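Local coordinates for odorant Binding Protein from Varroa destructor, form P2<1> (Varroa destructor, PDB 7NZA), which is an odorant-binding protein that probably carries small hydrophobic or volatile ligands in an internal cavity of a non-classical helical fold, at residues V15-L24 and I137-M146; F84-K92 and V104-Q112. All coordinates share one frame; numbering follows the deposited sequence. Where two conformers were deposited one is given.

Contact 1 (V15-L24 and I137-M146); sequences VIEWGKCEQL and ISQICGIKVM
Cys141 O, at the C-terminal end of helix 122-141, takes an almost straight hydrogen bond from Lys20 N (2.9 Å, 179°) and a weaker CA-H contact from Gly19. Gly19 and Lys20 are the middle residues of a type II' turn from Trp18 to Cys21, which swings the next side chain onto the helix, where Cys21 SG bonds Cys141 SG at 2.0 Å. Next to this disulfide Leu24 CD1 rests on Ile137 CG2 at 3.5 Å. Ile143 keeps CG1 beside its backbone N (chi1 -68°), which carries CD1 to within 4.0 Å of Trp18 CE3, while CG2 meets Ile16 CG2. With an alanine at Ile143, both contacts would vanish, probably leaving a gap beside Trp18 and its indole freer to shift. Farther along, Glu17 and Lys144 exchange backbone bonds of 3.0 Å each way between N and O. Their side chains run alongside each other into a long salt bridge, OE1 to NZ 3.5 Å, and both ends also bond the backbone of Leu47 of the second subunit. A two-stranded antiparallel sheet, 16-17 with 144-145, pairs segments near the chain ends, and the disulfide beside it ties the turn to the end of helix 122-141.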
loop_
_atom_site.group_PDB
_atom_site.type_symbol
_atom_site.label_atom_id
_atom_site.label_comp_id
_atom_site.label_asym_id
_atom_site.label_seq_id
_atom_site.Cartn_x
_atom_site.Cartn_y
_atom_site.Cartn_z
ATOM N N VAL A 15 -4.036 5.665 0.826
ATOM C CA VAL A 15 -4.868 6.733 1.390
ATOM C C VAL A 15 -4.448 8.029 0.710
ATOM O O VAL A 15 -3.386 8.596 1.062
ATOM C CB VAL A 15 -4.709 6.799 2.887
ATOM C CG1 VAL A 15 -5.553 7.876 3.480
ATOM C CG2 VAL A 15 -5.043 5.471 3.560
ATOM N N ILE A 16 -5.177 8.410 -0.316
ATOM C CA ILE A 16 -4.786 9.454 -1.275
ATOM C C ILE A 16 -5.969 10.361 -1.509
ATOM O O ILE A 16 -7.077 9.839 -1.763
ATOM C CB ILE A 16 -4.313 8.847 -2.581
ATOM C CG1 ILE A 16 -3.103 7.998 -2.283
ATOM C CG2 ILE A 16 -4.029 9.950 -3.560
ATOM C CD1 ILE A 16 -2.544 7.331 -3.549
ATOM N N GLU A 17 -5.723 11.651 -1.501
ATOM C CA GLU A 17 -6.617 12.652 -2.074
ATOM C C GLU A 17 -6.086 13.063 -3.433
ATOM O O GLU A 17 -4.927 13.461 -3.546
ATOM C CB GLU A 17 -6.776 13.837 -1.155
ATOM C CG GLU A 17 -7.510 13.475 0.105
ATOM C CD GLU A 17 -7.960 14.703 0.853
ATOM O OE1 GLU A 17 -7.436 14.963 1.845
ATOM O OE2 GLU A 17 -8.978 15.303 0.487
ATOM N N TRP A 18 -6.896 12.965 -4.448
ATOM C CA TRP A 18 -6.491 13.073 -5.843
ATOM C C TRP A 18 -6.528 14.509 -6.358
ATOM O O TRP A 18 -6.140 14.699 -7.501
ATOM C CB TRP A 18 -7.353 12.120 -6.668
ATOM C CG TRP A 18 -7.000 10.691 -6.362
ATOM C CD1 TRP A 18 -7.611 9.876 -5.459
ATOM C CD2 TRP A 18 -5.866 9.967 -6.884
ATOM N NE1 TRP A 18 -6.931 8.686 -5.394
ATOM C CE2 TRP A 18 -5.861 8.714 -6.227
ATOM C CE3 TRP A 18 -4.876 10.245 -7.814
ATOM C CZ2 TRP A 18 -4.898 7.743 -6.538
ATOM C CZ3 TRP A 18 -3.952 9.291 -8.094
ATOM C CH2 TRP A 18 -3.957 8.055 -7.453
ATOM N N GLY A 19 -7.011 15.455 -5.559
ATOM C CA GLY A 19 -6.954 16.854 -5.992
ATOM C C GLY A 19 -7.738 17.088 -7.276
ATOM O O GLY A 19 -8.885 16.690 -7.447
ATOM N N LYS A 20 -7.067 17.652 -8.244
ATOM C CA LYS A 20 -7.548 18.019 -9.604
ATOM C C LYS A 20 -7.505 16.825 -10.547
ATOM O O LYS A 20 -7.747 17.014 -11.767
ATOM C CB LYS A 20 -6.769 19.217 -10.185
ATOM C CG LYS A 20 -6.831 20.471 -9.327
ATOM C CD LYS A 20 -6.152 21.710 -9.917
ATOM C CE LYS A 20 -4.853 21.395 -10.630
ATOM N NZ LYS A 20 -4.137 22.617 -11.073
ATOM N N CYS A 21 -7.068 15.641 -10.087
ATOM C CA CYS A 21 -6.677 14.541 -10.980
ATOM C C CYS A 21 -7.278 13.205 -10.533
ATOM O O CYS A 21 -6.582 12.227 -10.491
ATOM C CB CYS A 21 -5.155 14.503 -11.024
ATOM S SG CYS A 21 -4.467 15.998 -11.754
ATOM N N GLU A 22 -8.582 13.190 -10.279
ATOM C CA GLU A 22 -9.312 11.965 -9.920
ATOM C C GLU A 22 -9.135 10.926 -11.019
ATOM O O GLU A 22 -9.150 9.717 -10.696
ATOM C CB GLU A 22 -10.779 12.295 -9.690
ATOM C CG GLU A 22 -11.057 13.015 -8.392
ATOM C CD GLU A 22 -10.987 12.184 -7.107
ATOM O OE1 GLU A 22 -11.022 10.937 -7.154
ATOM O OE2 GLU A 22 -10.961 12.823 -6.037
ATOM N N GLN A 23 -8.911 11.330 -12.258
ATOM C CA GLN A 23 -8.746 10.368 -13.377
ATOM C C GLN A 23 -7.535 9.473 -13.170
ATOM O O GLN A 23 -7.409 8.465 -13.851
ATOM C CB GLN A 23 -8.578 11.111 -14.704
ATOM C CG GLN A 23 -9.826 11.900 -15.118
ATOM C CD GLN A 23 -9.882 13.265 -14.510
ATOM O OE1 GLN A 23 -9.081 13.729 -13.690
ATOM N NE2 GLN A 23 -10.892 14.011 -14.980
ATOM N N LEU A 24 -6.588 9.856 -12.320
ATOM C CA LEU A 24 -5.361 9.027 -12.158
ATOM C C LEU A 24 -5.544 7.894 -11.147
ATOM O O LEU A 24 -4.621 7.101 -10.981
ATOM C CB LEU A 24 -4.200 9.935 -11.766
ATOM C CG LEU A 24 -3.827 10.996 -12.796
ATOM C CD1 LEU A 24 -2.586 11.795 -12.365
ATOM C CD2 LEU A 24 -3.602 10.395 -14.171
ATOM N N ILE A 137 3.641 15.320 -10.975
ATOM C CA ILE A 137 2.188 15.089 -11.104
ATOM C C ILE A 137 1.532 15.488 -9.812
ATOM O O ILE A 137 0.471 16.115 -9.761
ATOM C CB ILE A 137 1.851 13.684 -11.544
ATOM C CG1 ILE A 137 2.329 13.391 -12.961
ATOM C CG2 ILE A 137 0.334 13.486 -11.435
ATOM C CD1 ILE A 137 2.142 11.971 -13.352
ATOM N N SER A 138 2.117 15.097 -8.663
ATOM C CA SER A 138 1.537 15.417 -7.333
ATOM C C SER A 138 1.410 16.926 -7.164
ATOM O O SER A 138 0.385 17.438 -6.640
ATOM C CB SER A 138 2.303 14.800 -6.179
ATOM O OG SER A 138 2.258 13.421 -6.232
ATOM N N GLN A 139 2.458 17.640 -7.548
ATOM C CA GLN A 139 2.443 19.108 -7.438
ATOM C C GLN A 139 1.389 19.727 -8.340
ATOM O O GLN A 139 0.650 20.577 -7.891
ATOM C CB GLN A 139 3.806 19.718 -7.802
ATOM C CG GLN A 139 4.927 19.357 -6.870
ATOM C CD GLN A 139 4.740 20.076 -5.559
ATOM O OE1 GLN A 139 4.635 21.299 -5.513
ATOM N NE2 GLN A 139 4.706 19.337 -4.479
ATOM N N ILE A 140 1.318 19.331 -9.591
ATOM C CA ILE A 140 0.374 19.914 -10.565
ATOM C C ILE A 140 -1.043 19.643 -10.109
ATOM O O ILE A 140 -1.937 20.504 -10.175
ATOM C CB ILE A 140 0.646 19.359 -11.949
ATOM C CG1 ILE A 140 1.966 19.882 -12.491
ATOM C CG2 ILE A 140 -0.562 19.600 -12.871
ATOM C CD1 ILE A 140 2.542 19.081 -13.617
ATOM N N CYS A 141 -1.288 18.451 -9.612
ATOM C CA CYS A 141 -2.669 17.986 -9.330
ATOM C C CYS A 141 -3.116 18.381 -7.924
ATOM O O CYS A 141 -4.293 18.262 -7.634
ATOM C CB CYS A 141 -2.702 16.480 -9.468
ATOM S SG CYS A 141 -2.533 15.897 -11.167
ATOM N N GLY A 142 -2.188 18.715 -7.052
ATOM C CA GLY A 142 -2.498 18.863 -5.607
ATOM C C GLY A 142 -2.822 17.563 -4.924
ATOM O O GLY A 142 -3.748 17.516 -4.081
ATOM N N ILE A 143 -2.146 16.492 -5.295
ATOM C CA ILE A 143 -2.371 15.171 -4.683
ATOM C C ILE A 143 -1.682 15.102 -3.342
ATOM O O ILE A 143 -0.539 15.572 -3.193
ATOM C CB ILE A 143 -1.863 14.046 -5.577
ATOM C CG1 ILE A 143 -2.737 13.975 -6.823
ATOM C CG2 ILE A 143 -1.758 12.736 -4.849
ATOM C CD1 ILE A 143 -2.138 13.149 -7.951
ATOM N N LYS A 144 -2.372 14.558 -2.330
ATOM C CA LYS A 144 -1.766 14.269 -1.016
ATOM C C LYS A 144 -1.817 12.760 -0.782
ATOM O O LYS A 144 -2.823 12.152 -1.026
ATOM C CB LYS A 144 -2.485 15.006 0.108
ATOM C CG LYS A 144 -2.329 16.516 0.073
ATOM C CD LYS A 144 -3.085 17.209 1.205
ATOM C CE LYS A 144 -4.585 17.134 1.013
ATOM N NZ LYS A 144 -5.392 17.829 2.048
ATOM N N VAL A 145 -0.718 12.222 -0.320
ATOM C CA VAL A 145 -0.628 10.765 -0.055
ATOM C C VAL A 145 -0.239 10.595 1.407
ATOM O O VAL A 145 0.727 11.145 1.825
ATOM C CB VAL A 145 0.415 10.095 -0.977
ATOM C CG1 VAL A 145 0.544 8.598 -0.727
ATOM C CG2 VAL A 145 0.126 10.379 -2.434
ATOM N N MET A 146 -0.950 9.726 2.111
ATOM C CA MET A 146 -0.622 9.476 3.529
ATOM C C MET A 146 0.606 8.573 3.597
ATOM O O MET A 146 0.707 7.651 2.787
ATOM C CB MET A 146 -1.776 8.763 4.230
ATOM C CG MET A 146 -1.714 8.868 5.731
ATOM S SD MET A 146 -3.010 7.892 6.512
ATOM C CE MET A 146 -2.279 6.288 6.263
HETATM O O HOH W 1 -1.136 5.785 1.659
#

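Contact 2 (F84-K92 and V104-Q112); sequences FDRARNEIK and VLLKHDACQ. With NA (sodium ion), chain E.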
loop_
_atom_site.group_PDB
_atom_site.type_symbol
_atom_site.label_atom_id
_atom_site.label_comp_id
_atom_site.label_asym_id
_atom_site.label_seq_id
_atom_site.Cartn_x
_atom_site.Cartn_y
_atom_site.Cartn_z
ATOM N N PHE A 84 9.226 5.468 -23.013
ATOM C CA PHE A 84 8.740 6.822 -22.610
ATOM C C PHE A 84 7.530 7.240 -23.417
ATOM O O PHE A 84 6.591 7.840 -22.883
ATOM C CB PHE A 84 9.863 7.849 -22.768
ATOM C CG PHE A 84 10.999 7.665 -21.806
ATOM C CD1 PHE A 84 10.909 8.173 -20.506
ATOM C CD2 PHE A 84 12.167 7.048 -22.179
ATOM C CE1 PHE A 84 11.949 8.042 -19.609
ATOM C CE2 PHE A 84 13.206 6.957 -21.285
ATOM C CZ PHE A 84 13.080 7.425 -20.011
ATOM N N ASP A 85 7.489 6.926 -24.730
ATOM C CA ASP A 85 6.353 7.379 -25.559
ATOM C C ASP A 85 5.094 6.624 -25.164
ATOM O O ASP A 85 4.001 7.192 -25.171
ATOM C CB ASP A 85 6.574 7.185 -27.067
ATOM C CG ASP A 85 7.746 8.019 -27.563
ATOM O OD1 ASP A 85 8.260 8.926 -26.827
ATOM O OD2 ASP A 85 8.124 7.811 -28.740
ATOM N N ARG A 86 5.229 5.363 -24.753
ATOM C CA ARG A 86 4.049 4.639 -24.205
ATOM C C ARG A 86 3.542 5.324 -22.958
ATOM O O ARG A 86 2.345 5.430 -22.721
ATOM C CB ARG A 86 4.401 3.165 -23.977
ATOM C CG ARG A 86 3.251 2.346 -23.457
ATOM C CD ARG A 86 3.627 0.912 -23.141
ATOM N NE ARG A 86 2.555 0.234 -22.420
ATOM C CZ ARG A 86 2.648 -0.969 -21.853
ATOM N NH1 ARG A 86 3.716 -1.664 -22.080
ATOM N NH2 ARG A 86 1.664 -1.373 -21.076
ATOM N N ALA A 87 4.444 5.748 -22.066
ATOM C CA ALA A 87 4.051 6.437 -20.838
ATOM C C ALA A 87 3.266 7.715 -21.157
ATOM O O ALA A 87 2.262 8.038 -20.529
ATOM C CB ALA A 87 5.252 6.706 -19.978
ATOM N N ARG A 88 3.751 8.455 -22.122
ATOM C CA ARG A 88 3.088 9.683 -22.607
ATOM C C ARG A 88 1.664 9.349 -23.108
ATOM O O ARG A 88 0.737 10.040 -22.739
ATOM C CB ARG A 88 3.955 10.329 -23.693
ATOM C CG ARG A 88 3.379 11.604 -24.243
ATOM C CD ARG A 88 4.244 12.212 -25.315
ATOM N NE ARG A 88 3.726 13.575 -25.364
ATOM C CZ ARG A 88 2.687 13.950 -26.055
ATOM N NH1 ARG A 88 2.066 13.046 -26.807
ATOM N NH2 ARG A 88 2.292 15.215 -26.059
ATOM N N ASN A 89 1.594 8.323 -23.946
ATOM C CA ASN A 89 0.261 7.983 -24.501
ATOM C C ASN A 89 -0.681 7.520 -23.401
ATOM O O ASN A 89 -1.891 7.857 -23.412
ATOM C CB ASN A 89 0.398 6.918 -25.543
ATOM C CG ASN A 89 1.083 7.380 -26.803
ATOM O OD1 ASN A 89 1.091 8.576 -27.094
ATOM N ND2 ASN A 89 1.588 6.423 -27.553
ATOM N N GLU A 90 -0.165 6.851 -22.386
ATOM C CA GLU A 90 -1.016 6.378 -21.259
ATOM C C GLU A 90 -1.526 7.571 -20.486
ATOM O O GLU A 90 -2.732 7.600 -20.081
ATOM C CB GLU A 90 -0.280 5.377 -20.382
ATOM C CG GLU A 90 -1.075 4.822 -19.234
ATOM C CD GLU A 90 -0.336 4.114 -18.118
ATOM O OE1 GLU A 90 0.868 4.337 -17.945
ATOM O OE2 GLU A 90 -1.024 3.451 -17.324
ATOM N N ILE A 91 -0.726 8.627 -20.294
ATOM C CA ILE A 91 -1.208 9.858 -19.622
ATOM C C ILE A 91 -2.341 10.439 -20.467
ATOM O O ILE A 91 -3.348 10.907 -19.875
ATOM C CB ILE A 91 -0.067 10.866 -19.443
ATOM C CG1 ILE A 91 0.964 10.379 -18.421
ATOM C CG2 ILE A 91 -0.630 12.209 -19.061
ATOM C CD1 ILE A 91 2.307 11.102 -18.513
ATOM N N LYS A 92 -2.127 10.608 -21.767
ATOM C CA LYS A 92 -3.206 11.183 -22.619
ATOM C C LYS A 92 -4.510 10.378 -22.473
ATOM O O LYS A 92 -5.559 10.967 -22.418
ATOM C CB LYS A 92 -2.732 11.232 -24.071
ATOM C CG LYS A 92 -1.692 12.297 -24.342
ATOM C CD LYS A 92 -1.108 12.263 -25.702
ATOM C CE LYS A 92 -2.153 12.390 -26.774
ATOM N NZ LYS A 92 -1.558 12.100 -28.089
ATOM N N VAL A 104 1.181 18.323 -17.213
ATOM C CA VAL A 104 1.748 16.971 -16.985
ATOM C C VAL A 104 2.600 16.514 -18.165
ATOM O O VAL A 104 3.695 15.946 -17.976
ATOM C CB VAL A 104 0.647 15.979 -16.577
ATOM C CG1 VAL A 104 1.232 14.577 -16.576
ATOM C CG2 VAL A 104 0.001 16.356 -15.240
ATOM N N LEU A 105 2.117 16.743 -19.383
ATOM C CA LEU A 105 2.869 16.305 -20.576
ATOM C C LEU A 105 4.169 17.130 -20.743
ATOM O O LEU A 105 5.149 16.576 -21.247
ATOM C CB LEU A 105 1.937 16.449 -21.782
ATOM C CG LEU A 105 0.851 15.367 -21.902
ATOM C CD1 LEU A 105 -0.006 15.708 -23.112
ATOM C CD2 LEU A 105 1.413 13.979 -22.003
ATOM N N LEU A 106 4.188 18.355 -20.310
ATOM C CA LEU A 106 5.436 19.138 -20.337
ATOM C C LEU A 106 6.411 18.580 -19.328
ATOM O O LEU A 106 7.593 18.394 -19.620
ATOM C CB LEU A 106 5.154 20.619 -20.059
ATOM C CG LEU A 106 6.363 21.532 -20.202
ATOM C CD1 LEU A 106 6.957 21.470 -21.622
ATOM C CD2 LEU A 106 5.957 22.949 -19.863
ATOM N N LYS A 107 5.923 18.200 -18.132
ATOM C CA LYS A 107 6.808 17.554 -17.145
ATOM C C LYS A 107 7.216 16.203 -17.639
ATOM O O LYS A 107 8.333 15.751 -17.308
ATOM C CB LYS A 107 6.171 17.565 -15.750
ATOM C CG LYS A 107 6.118 18.935 -15.100
ATOM C CD LYS A 107 7.495 19.513 -14.925
ATOM C CE LYS A 107 7.450 20.752 -14.039
ATOM N NZ LYS A 107 8.832 21.206 -13.796
ATOM N N HIS A 108 6.394 15.462 -18.380
ATOM C CA HIS A 108 6.871 14.202 -18.975
ATOM C C HIS A 108 8.159 14.499 -19.729
ATOM O O HIS A 108 9.121 13.717 -19.643
ATOM C CB HIS A 108 5.788 13.603 -19.909
ATOM C CG HIS A 108 6.269 12.511 -20.719
ATOM N ND1 HIS A 108 6.391 11.246 -20.237
ATOM C CD2 HIS A 108 6.721 12.528 -21.991
ATOM C CE1 HIS A 108 6.893 10.483 -21.180
ATOM N NE2 HIS A 108 7.096 11.250 -22.287
ATOM N N ASP A 109 8.165 15.488 -20.599
ATOM C CA ASP A 109 9.370 15.802 -21.398
ATOM C C ASP A 109 10.507 16.172 -20.435
ATOM O O ASP A 109 11.637 15.709 -20.707
ATOM C CB ASP A 109 9.067 16.885 -22.419
ATOM C CG ASP A 109 8.043 16.539 -23.479
ATOM O OD1 ASP A 109 7.974 15.384 -23.838
ATOM O OD2 ASP A 109 7.343 17.508 -23.880
ATOM N N ALA A 110 10.212 17.027 -19.476
ATOM C CA ALA A 110 11.308 17.456 -18.581
ATOM C C ALA A 110 11.885 16.276 -17.798
ATOM O O ALA A 110 13.098 16.160 -17.629
ATOM C CB ALA A 110 10.799 18.507 -17.605
ATOM N N CYS A 111 11.037 15.368 -17.373
ATOM C CA CYS A 111 11.451 14.206 -16.566
ATOM C C CYS A 111 12.191 13.205 -17.451
ATOM O O CYS A 111 13.207 12.646 -17.013
ATOM C CB CYS A 111 10.247 13.540 -15.932
ATOM S SG CYS A 111 9.561 14.505 -14.554
ATOM N N GLN A 112 11.772 12.988 -18.711
ATOM C CA GLN A 112 12.511 12.119 -19.614
ATOM C C GLN A 112 13.900 12.698 -19.836
ATOM O O GLN A 112 14.868 11.958 -19.890
ATOM C CB GLN A 112 11.722 11.901 -20.897
ATOM C CG GLN A 112 12.481 11.064 -21.899
ATOM C CD GLN A 112 11.684 10.797 -23.139
ATOM O OE1 GLN A 112 10.528 11.139 -23.257
ATOM N NE2 GLN A 112 12.281 10.043 -24.066
HETATM NA NA NA E . 4.928 15.337 -23.755
HETATM O O HOH W 2 8.303 10.595 -24.791
#
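Phe84 and Gln112 stack: Gln112 CG lies over the Phe84 ring face, 3.7 Å from the ring centroid as a CH-pi contact, and its amide, nearly parallel to the ring (planes 7° apart), is offset toward the CB-CG end. A second CH-pi contact puts Arg88 CB over one face of the His108 imidazole, while Phe84 O lies at that ring's edge, near CE1. A water bridges the polar groups, donating to Asp85 OD1 at 2.6 Å and to Gln112 OE1 at 2.8 Å, and lying in the plane of the His108 ring, 2.9 Å from NE2. The ring's ND1 is hydrogen-bonded to Tyr129 OH, so the imidazole is held from two sides. The modelled sodium ion has Leu105 O at 2.8 Å, an ordinary ligand, and Arg88 NE at 2.7 Å, an unusual one for a cation. The arginine, extended from CG to NE with CG anti to its backbone N (chi1 -179°), meets the ion at the guanidinium edge while Leu105 CD2 packs over one face. Asp109 OD1 lies 3.0 Å from the ion and probably offsets some of the charge. Apolar contact closes the far end, where Ile91 CG2 touches both Val104 CG1 and Leu105 CD2. This is antiparallel helix packing: the axes of 84-92 and 104-112 approach to 10.6 Å, N-to-C directions 167° apart, with helix 98-118 tied to helix 122-141 by the Cys111-Cys132 disulfide.

How the contacts relate
Contact 2 is nested in the chain loop that contact 1 closes, and the centres of the two lie about 17 Å apart. They meet where helix 122-141 packs on helix 98-118, its predecessor in the chain: Ile140 CD1 packs against Lys107 CG at 3.9 Å, and Ile137 CG1 against Val104 CG1 at 4.0 Å. Val104 thus has Ile91 and Ile137 as neighbours, one from each contact. The sodium ion belongs to contact 2 and is about 11 Å from the Ile140 side chain. In contact 1 the side chain of Ile16 is about 3 Å from a bound NHE (2-[N-cyclohexylamino]ethane sulfonic acid), probably from the crystallisation liquor. Both contacts also touch the second subunit.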